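PDB 2PN2: osmotically inducible protein OsmC from Psychrobacter arcticus, which probably helps in the response to osmotic stress and in detoxification, as OsmC-family relatives do by reducing organic hydroperoxides with a pair of cysteines. Local coordinates for residues Asp30-Ala35 with Ile45-Val50; Ser71-Ile76 with Asn129-Cys134; Thr91-Thr96 with Val109-Thr114. One frame throughout, in Å; residues are numbered along the deposited sequence.

Contact 1: Asp30-Ala35 with Ile45-Val50; sequences DLRTSA and ITDAPV
Thr33 and Thr46 face each other across a hydrogen-bonded antiparallel pair, and their hydroxyls meet at 2.6 Å from OG1 to OG1, with either able to donate. Each OG1 sits between its own backbone N and carbonyl carbon (chi1 81° in Thr33, 70° in Thr46), which brings the two oxygens together over the same face of the sheet. Below them the backbones are tied both ways: Thr33 N reaches Thr46 O and Thr46 N reaches Thr33 O, both at 2.9 Å. On the other face Arg32 runs alongside Asp47, pointing the same way, and bends at chi3 so that the guanidinium comes beside the carboxylate, the two planes 26° apart. The salt bridge spans 3.0 Å from NE to OD1, although the hydrogen bond itself is bent and weak; OD2 has a firmer partner in the backbone N of Glu57. Next to this pair Ile45 puts CG2 3.6 Å from Arg32 NE, while its CD1 touches Ser34, whose OG bonds to Glu43. At the Leu31 end Ala48 N still bonds to Leu31 O, Leu31 CB rests on Ala48 CB at 3.6 Å, and a water joins Leu31 O to Thr46 OG1. Strand 23-29 pairs along the outer edge of strand 32-37, with Ser34 bonded to Thr26, completing a three-stranded antiparallel sheet; Thr46 packs on Pro61 and Leu64 of helix 61-83, and Thr33 OG1 bonds to Ser71 OG of the second subunit's helix 61-83.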
loop_
_atom_site.group_PDB
_atom_site.type_symbol
_atom_site.label_atom_id
_atom_site.label_comp_id
_atom_site.label_asym_id
_atom_site.label_seq_id
_atom_site.Cartn_x
_atom_site.Cartn_y
_atom_site.Cartn_z
ATOM N N ASP A 30 -7.285 11.675 -15.385
ATOM C CA ASP A 30 -5.889 12.176 -15.365
ATOM C C ASP A 30 -4.932 11.238 -14.584
ATOM O O ASP A 30 -3.949 11.698 -13.981
ATOM C CB ASP A 30 -5.830 13.628 -14.815
ATOM C CG ASP A 30 -6.739 14.599 -15.575
ATOM O OD1 ASP A 30 -6.722 14.600 -16.827
ATOM O OD2 ASP A 30 -7.444 15.401 -14.912
ATOM N N LEU A 31 -5.243 9.932 -14.606
ATOM C CA LEU A 31 -4.499 8.871 -13.909
ATOM C C LEU A 31 -4.456 9.009 -12.378
ATOM O O LEU A 31 -3.543 8.491 -11.713
ATOM C CB LEU A 31 -3.094 8.700 -14.503
ATOM C CG LEU A 31 -3.042 8.460 -16.013
ATOM C CD1 LEU A 31 -1.597 8.278 -16.461
ATOM C CD2 LEU A 31 -3.900 7.247 -16.411
ATOM N N ARG A 32 -5.488 9.649 -11.824
ATOM C CA ARG A 32 -5.615 9.887 -10.393
ATOM C C ARG A 32 -6.704 9.030 -9.771
ATOM O O ARG A 32 -7.776 8.883 -10.363
ATOM C CB ARG A 32 -5.982 11.348 -10.133
ATOM C CG ARG A 32 -6.418 11.645 -8.691
ATOM C CD ARG A 32 -6.554 13.105 -8.470
ATOM N NE ARG A 32 -5.274 13.729 -8.183
ATOM C CZ ARG A 32 -5.040 15.040 -8.215
ATOM N NH1 ARG A 32 -5.986 15.939 -8.548
ATOM N NH2 ARG A 32 -3.826 15.464 -7.921
ATOM N N THR A 33 -6.452 8.528 -8.560
ATOM C CA THR A 33 -7.478 7.801 -7.789
ATOM C C THR A 33 -7.626 8.434 -6.406
ATOM O O THR A 33 -6.704 9.065 -5.916
ATOM C CB THR A 33 -7.217 6.290 -7.651
ATOM O OG1 THR A 33 -6.279 6.020 -6.597
ATOM C CG2 THR A 33 -6.755 5.682 -8.977
ATOM N N SER A 34 -8.801 8.261 -5.814
ATOM C CA SER A 34 -9.129 8.724 -4.463
ATOM C C SER A 34 -9.726 7.550 -3.716
ATOM O O SER A 34 -10.689 6.969 -4.192
ATOM C CB SER A 34 -10.146 9.857 -4.528
ATOM O OG SER A 34 -10.607 10.181 -3.230
ATOM N N ALA A 35 -9.180 7.234 -2.544
ATOM C CA ALA A 35 -9.620 6.092 -1.737
ATOM C C ALA A 35 -10.060 6.562 -0.350
ATOM O O ALA A 35 -9.316 7.294 0.311
ATOM C CB ALA A 35 -8.484 5.058 -1.621
ATOM N N ILE A 45 -4.954 9.767 -1.878
ATOM C CA ILE A 45 -4.932 10.034 -3.308
ATOM C C ILE A 45 -3.732 9.335 -3.919
ATOM O O ILE A 45 -2.707 9.213 -3.259
ATOM C CB ILE A 45 -4.779 11.556 -3.594
ATOM C CG1 ILE A 45 -5.874 12.396 -2.900
ATOM C CG2 ILE A 45 -4.770 11.856 -5.095
ATOM C CD1 ILE A 45 -7.288 12.023 -3.260
ATOM N N THR A 46 -3.887 8.843 -5.145
ATOM C CA THR A 46 -2.746 8.369 -5.935
ATOM C C THR A 46 -2.740 9.060 -7.290
ATOM O O THR A 46 -3.784 9.449 -7.790
ATOM C CB THR A 46 -2.691 6.826 -6.160
ATOM O OG1 THR A 46 -3.741 6.416 -7.037
ATOM C CG2 THR A 46 -2.739 6.050 -4.836
ATOM N N ASP A 47 -1.540 9.226 -7.844
ATOM C CA ASP A 47 -1.311 9.749 -9.172
ATOM C C ASP A 47 -0.261 8.880 -9.836
ATOM O O ASP A 47 0.649 8.390 -9.166
ATOM C CB ASP A 47 -0.718 11.163 -9.133
ATOM C CG ASP A 47 -1.726 12.252 -8.852
ATOM O OD1 ASP A 47 -2.928 12.116 -9.140
ATOM O OD2 ASP A 47 -1.275 13.320 -8.403
ATOM N N ALA A 48 -0.377 8.719 -11.148
ATOM C CA ALA A 48 0.666 8.064 -11.938
ATOM C C ALA A 48 1.827 9.078 -12.052
ATOM O O ALA A 48 1.591 10.297 -12.005
ATOM C CB ALA A 48 0.160 7.695 -13.310
ATOM N N PRO A 49 3.086 8.597 -12.150
ATOM C CA PRO A 49 4.184 9.571 -12.355
ATOM C C PRO A 49 4.076 10.344 -13.683
ATOM O O PRO A 49 3.363 9.906 -14.599
ATOM C CB PRO A 49 5.450 8.698 -12.342
ATOM C CG PRO A 49 5.032 7.402 -11.673
ATOM C CD PRO A 49 3.592 7.212 -12.031
ATOM N N VAL A 50 4.760 11.487 -13.771
ATOM C CA VAL A 50 4.811 12.285 -15.022
ATOM C C VAL A 50 5.504 11.463 -16.141
ATOM O O VAL A 50 5.224 11.678 -17.327
ATOM C CB VAL A 50 5.471 13.682 -14.810
ATOM C CG1 VAL A 50 5.540 14.479 -16.121
ATOM C CG2 VAL A 50 4.693 14.482 -13.761
HETATM O O HOH W 1 -2.199 11.298 -11.950
HETATM O O HOH W 2 -2.877 6.794 -9.556
#

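Contact 2: Ser71-Ile76 with Asn129-Cys134; sequences SCMLTI and NTALTC
Cys72 SG and Cys134 SG stand 3.1 Å apart, too far for a disulfide bond but in direct contact. Cys72 SG lies anti to its backbone N (chi1 -172°) and leans out from the helix, whereas Cys134 SG comes back from the turn that follows helix 121-132 and also touches Met73 CG at 3.8 Å. Beside the sulfurs Ile76 wedges between Thr130 and Cys134: CG2 presses on Cys134 CB at 3.6 Å, and CG1 and CD1 lie against Thr130 CG2, the nearer at 3.5 Å from CG1. Cutting Ile76 back to an alanine is likely to open a gap beside Cys134 CB and Thr130 CG2, leaving Cys134 less firmly placed next to Cys72. One cysteine within a long helix and another just past the next helix recall the redox pair of OsmC and Ohr peroxidases. Further out, Met73, modelled as selenomethionine, lays CG against Ala131 CB at 3.9 Å, and its chain, extended beyond CG, takes CE toward Leu132 CD2. The turn that delivers Cys134 is held by Thr133, whose OG1 and backbone N both bond to Thr130 O, OG1 at 3.0 Å. Thr130 OG1 bonds to Ile126 O, Met73 packs on Gln146 and Val148 of strand 145-150, and Cys72 meets Pro61 of the second subunit.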
loop_
_atom_site.group_PDB
_atom_site.type_symbol
_atom_site.label_atom_id
_atom_site.label_comp_id
_atom_site.label_asym_id
_atom_site.label_seq_id
_atom_site.Cartn_x
_atom_site.Cartn_y
_atom_site.Cartn_z
ATOM N N SER A 71 5.239 1.473 7.121
ATOM C CA SER A 71 4.201 1.764 8.139
ATOM C C SER A 71 3.883 0.553 9.002
ATOM O O SER A 71 3.750 0.674 10.224
ATOM C CB SER A 71 2.912 2.257 7.499
ATOM O OG SER A 71 3.099 3.579 7.077
ATOM N N CYS A 72 3.791 -0.606 8.361
ATOM C CA CYS A 72 3.515 -1.853 9.050
ATOM C C CYS A 72 4.641 -2.198 10.033
ATOM O O CYS A 72 4.375 -2.567 11.186
ATOM C CB CYS A 72 3.318 -2.978 8.040
ATOM S SG CYS A 72 2.767 -4.472 8.788
HETATM N N MSE A 73 5.883 -2.024 9.576
HETATM C CA MSE A 73 7.085 -2.274 10.390
HETATM C C MSE A 73 7.151 -1.388 11.636
HETATM O O MSE A 73 7.393 -1.898 12.732
HETATM C CB MSE A 73 8.349 -2.086 9.560
HETATM C CG MSE A 73 8.563 -3.197 8.595
HETATM SE SE MSE A 73 10.239 -3.027 7.608
HETATM C CE MSE A 73 10.076 -4.646 6.567
ATOM N N LEU A 74 6.920 -0.079 11.454
ATOM C CA LEU A 74 6.890 0.861 12.572
ATOM C C LEU A 74 5.753 0.543 13.550
ATOM O O LEU A 74 5.930 0.679 14.758
ATOM C CB LEU A 74 6.800 2.316 12.101
ATOM C CG LEU A 74 7.996 2.951 11.379
ATOM C CD1 LEU A 74 7.657 4.387 11.037
ATOM C CD2 LEU A 74 9.266 2.900 12.228
ATOM N N THR A 75 4.607 0.097 13.024
ATOM C CA THR A 75 3.424 -0.221 13.845
ATOM C C THR A 75 3.692 -1.445 14.728
ATOM O O THR A 75 3.434 -1.399 15.940
ATOM C CB THR A 75 2.171 -0.421 12.968
ATOM O OG1 THR A 75 1.959 0.763 12.177
ATOM C CG2 THR A 75 0.924 -0.706 13.822
ATOM N N ILE A 76 4.215 -2.519 14.132
ATOM C CA ILE A 76 4.539 -3.747 14.890
ATOM C C ILE A 76 5.712 -3.503 15.858
ATOM O O ILE A 76 5.719 -4.089 16.946
ATOM C CB ILE A 76 4.754 -4.992 13.977
ATOM C CG1 ILE A 76 4.601 -6.278 14.793
ATOM C CG2 ILE A 76 6.089 -4.928 13.249
ATOM C CD1 ILE A 76 4.783 -7.554 13.997
ATOM N N ASN A 129 13.924 -7.994 13.928
ATOM C CA ASN A 129 13.231 -9.264 13.698
ATOM C C ASN A 129 11.713 -9.142 13.674
ATOM O O ASN A 129 11.077 -9.756 12.816
ATOM C CB ASN A 129 13.648 -10.317 14.729
ATOM C CG ASN A 129 15.139 -10.690 14.640
ATOM O OD1 ASN A 129 15.786 -10.507 13.616
ATOM N ND2 ASN A 129 15.671 -11.228 15.728
ATOM N N THR A 130 11.146 -8.351 14.595
ATOM C CA THR A 130 9.689 -8.125 14.634
ATOM C C THR A 130 9.218 -7.450 13.342
ATOM O O THR A 130 8.202 -7.849 12.785
ATOM C CB THR A 130 9.230 -7.291 15.851
ATOM O OG1 THR A 130 9.852 -7.780 17.039
ATOM C CG2 THR A 130 7.731 -7.388 16.024
ATOM N N ALA A 131 9.974 -6.443 12.883
ATOM C CA ALA A 131 9.733 -5.733 11.612
ATOM C C ALA A 131 9.617 -6.653 10.387
ATOM O O ALA A 131 8.685 -6.516 9.583
ATOM C CB ALA A 131 10.839 -4.730 11.357
ATOM N N LEU A 132 10.581 -7.560 10.238
ATOM C CA LEU A 132 10.593 -8.527 9.118
ATOM C C LEU A 132 9.440 -9.552 9.125
ATOM O O LEU A 132 9.151 -10.134 8.085
ATOM C CB LEU A 132 11.956 -9.242 9.009
ATOM C CG LEU A 132 13.173 -8.398 8.575
ATOM C CD1 LEU A 132 14.426 -9.289 8.420
ATOM C CD2 LEU A 132 12.905 -7.689 7.269
ATOM N N THR A 133 8.791 -9.759 10.273
ATOM C CA THR A 133 7.652 -10.692 10.381
ATOM C C THR A 133 6.276 -10.023 10.246
ATOM O O THR A 133 5.256 -10.725 10.347
ATOM C CB THR A 133 7.666 -11.483 11.757
ATOM O OG1 THR A 133 7.223 -10.648 12.845
ATOM C CG2 THR A 133 9.043 -12.056 12.046
ATOM N N CYS A 134 6.228 -8.708 9.979
ATOM C CA CYS A 134 4.967 -7.964 10.034
ATOM C C CYS A 134 4.021 -8.334 8.897
ATOM O O CYS A 134 4.475 -8.850 7.873
ATOM C CB CYS A 134 5.211 -6.452 10.084
ATOM S SG CYS A 134 5.634 -5.682 8.531
#

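Contact 3: Thr91-Thr96 with Val109-Thr114; sequences TTAEVT and VHIAIT
Ile111 and Ile113 share a first torsion near -53°, with CG2 anti to the backbone N, and in both cases this methyl reaches across to the partner strand. Ile111 CG2 settles on Ala93 CB at 3.8 Å, and Ile113 CG2 meets Thr91 CG2, itself anti to its N, at 3.7 Å. Farther along the same face Val95 and Val109 both hold CG1 anti to N, and these methyls touch at 4.0 Å. This face is largely apolar where it meets helix 61-83: Ala93 lies on Leu74, Val95 on Ala66 and Ala70, and Thr91, whose OG1 bonds to Ile88 O, also packs on Leu74. The other face is more polar. There Thr92 and Thr114 run side by side, OG1 of Thr92 lying 3.7 Å from Thr114 CB, and Thr96 stands against His110, whose imidazole NE2 bonds to Glu108. Glu94 runs out in extended form beside Ala112, and its OE2 makes a salt bridge to Lys24 of the second subunit. Six backbone bonds sew the strands together in three reciprocal pairs, Thr92 with Thr114, Glu94 with Ala112 and Thr96 with His110; the straightest is Ala112 N to Glu94 O at 2.9 Å, 169° at the hydrogen. The intervening pairs, Ala93 with Ile113 and Val95 with Ile111, are non-hydrogen-bonded. On its far side strand 105-114 is bonded to the parallel strand 145-150, while Thr92 to Val95 pair antiparallel with a strand of the second subunit. This is a regular antiparallel beta hairpin in a sheet completed by both chains, consistent with the intertwined dimer of the OsmC fold.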
loop_
_atom_site.group_PDB
_atom_site.type_symbol
_atom_site.label_atom_id
_atom_site.label_comp_id
_atom_site.label_asym_id
_atom_site.label_seq_id
_atom_site.Cartn_x
_atom_site.Cartn_y
_atom_site.Cartn_z
ATOM N N THR A 91 10.364 8.312 15.845
ATOM C CA THR A 91 11.125 7.365 15.032
ATOM C C THR A 91 10.698 7.595 13.577
ATOM O O THR A 91 9.530 7.899 13.313
ATOM C CB THR A 91 10.864 5.886 15.457
ATOM O OG1 THR A 91 11.382 5.680 16.777
ATOM C CG2 THR A 91 11.564 4.882 14.489
ATOM N N THR A 92 11.649 7.499 12.654
ATOM C CA THR A 92 11.386 7.727 11.243
ATOM C C THR A 92 11.879 6.574 10.383
ATOM O O THR A 92 12.816 5.859 10.761
ATOM C CB THR A 92 12.042 9.027 10.767
ATOM O OG1 THR A 92 13.459 8.949 10.967
ATOM C CG2 THR A 92 11.484 10.234 11.532
ATOM N N ALA A 93 11.245 6.411 9.225
ATOM C CA ALA A 93 11.608 5.384 8.248
ATOM C C ALA A 93 11.653 6.007 6.851
ATOM O O ALA A 93 10.606 6.455 6.376
ATOM C CB ALA A 93 10.596 4.221 8.288
ATOM N N GLU A 94 12.848 6.068 6.230
ATOM C CA GLU A 94 13.031 6.547 4.837
ATOM C C GLU A 94 12.870 5.342 3.925
ATOM O O GLU A 94 13.572 4.343 4.090
ATOM C CB GLU A 94 14.403 7.179 4.586
ATOM C CG GLU A 94 14.513 8.560 5.134
ATOM C CD GLU A 94 15.916 9.145 5.119
ATOM O OE1 GLU A 94 16.848 8.533 4.544
ATOM O OE2 GLU A 94 16.083 10.237 5.700
ATOM N N VAL A 95 11.956 5.454 2.967
ATOM C CA VAL A 95 11.583 4.354 2.096
ATOM C C VAL A 95 12.113 4.651 0.719
ATOM O O VAL A 95 11.905 5.749 0.184
ATOM C CB VAL A 95 10.047 4.176 2.016
ATOM C CG1 VAL A 95 9.684 2.946 1.119
ATOM C CG2 VAL A 95 9.423 4.009 3.417
ATOM N N THR A 96 12.834 3.686 0.163
ATOM C CA THR A 96 13.376 3.792 -1.187
ATOM C C THR A 96 12.881 2.551 -1.908
ATOM O O THR A 96 12.924 1.473 -1.339
ATOM C CB THR A 96 14.936 3.865 -1.136
ATOM O OG1 THR A 96 15.339 5.117 -0.552
ATOM C CG2 THR A 96 15.538 3.764 -2.516
ATOM N N VAL A 109 12.608 -2.965 -1.641
ATOM C CA VAL A 109 12.140 -1.860 -0.798
ATOM C C VAL A 109 13.182 -1.696 0.291
ATOM O O VAL A 109 13.410 -2.637 1.091
ATOM C CB VAL A 109 10.758 -2.093 -0.178
ATOM C CG1 VAL A 109 10.396 -0.923 0.722
ATOM C CG2 VAL A 109 9.693 -2.285 -1.254
ATOM N N HIS A 110 13.838 -0.537 0.318
ATOM C CA HIS A 110 14.856 -0.251 1.343
ATOM C C HIS A 110 14.218 0.669 2.359
ATOM O O HIS A 110 13.643 1.703 1.980
ATOM C CB HIS A 110 16.134 0.376 0.775
ATOM C CG HIS A 110 16.722 -0.363 -0.387
ATOM N ND1 HIS A 110 17.620 0.222 -1.250
ATOM C CD2 HIS A 110 16.489 -1.608 -0.874
ATOM C CE1 HIS A 110 17.963 -0.650 -2.184
ATOM N NE2 HIS A 110 17.281 -1.763 -1.985
ATOM N N ILE A 111 14.290 0.285 3.633
ATOM C CA ILE A 111 13.694 1.031 4.741
ATOM C C ILE A 111 14.818 1.341 5.717
ATOM O O ILE A 111 15.406 0.426 6.273
ATOM C CB ILE A 111 12.566 0.230 5.456
ATOM C CG1 ILE A 111 11.516 -0.287 4.465
ATOM C CG2 ILE A 111 11.901 1.063 6.573
ATOM C CD1 ILE A 111 11.878 -1.611 3.829
ATOM N N ALA A 112 15.161 2.623 5.857
ATOM C CA ALA A 112 16.191 3.080 6.792
ATOM C C ALA A 112 15.451 3.633 8.007
ATOM O O ALA A 112 14.816 4.694 7.917
ATOM C CB ALA A 112 17.071 4.158 6.156
ATOM N N ILE A 113 15.552 2.930 9.138
ATOM C CA ILE A 113 14.847 3.325 10.371
ATOM C C ILE A 113 15.786 4.070 11.339
ATOM O O ILE A 113 16.839 3.559 11.689
ATOM C CB ILE A 113 14.198 2.124 11.080
ATOM C CG1 ILE A 113 13.289 1.330 10.121
ATOM C CG2 ILE A 113 13.411 2.606 12.308
ATOM C CD1 ILE A 113 12.542 0.173 10.785
ATOM N N THR A 114 15.388 5.268 11.762
ATOM C CA THR A 114 16.165 6.079 12.697
ATOM C C THR A 114 15.312 6.275 13.952
ATOM O O THR A 114 14.266 6.914 13.910
ATOM C CB THR A 114 16.620 7.417 12.059
ATOM O OG1 THR A 114 17.386 7.133 10.877
ATOM C CG2 THR A 114 17.499 8.241 13.020
#

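Overall arrangement
Along the chain contact 1 comes first, entirely ahead of the other two; the hairpin of contact 3 then falls between the two halves of contact 2. Contacts 2 and 3 form one layered unit, their centres about 12 Å apart, with Leu74 of helix 61-83 packing its CD2 on Thr91 CG2 at 3.8 Å. Contact 1 belongs to a three-stranded sheet that is distinct within the chain, its centre about 27 Å from that of contact 2 and 24 Å from that of contact 3, and it touches neither. Strand 42-47 is followed in the chain, after a loop, by helix 61-83, and all three contacts meet the second subunit. The dimer therefore appears integral to the fold rather than an addition to it.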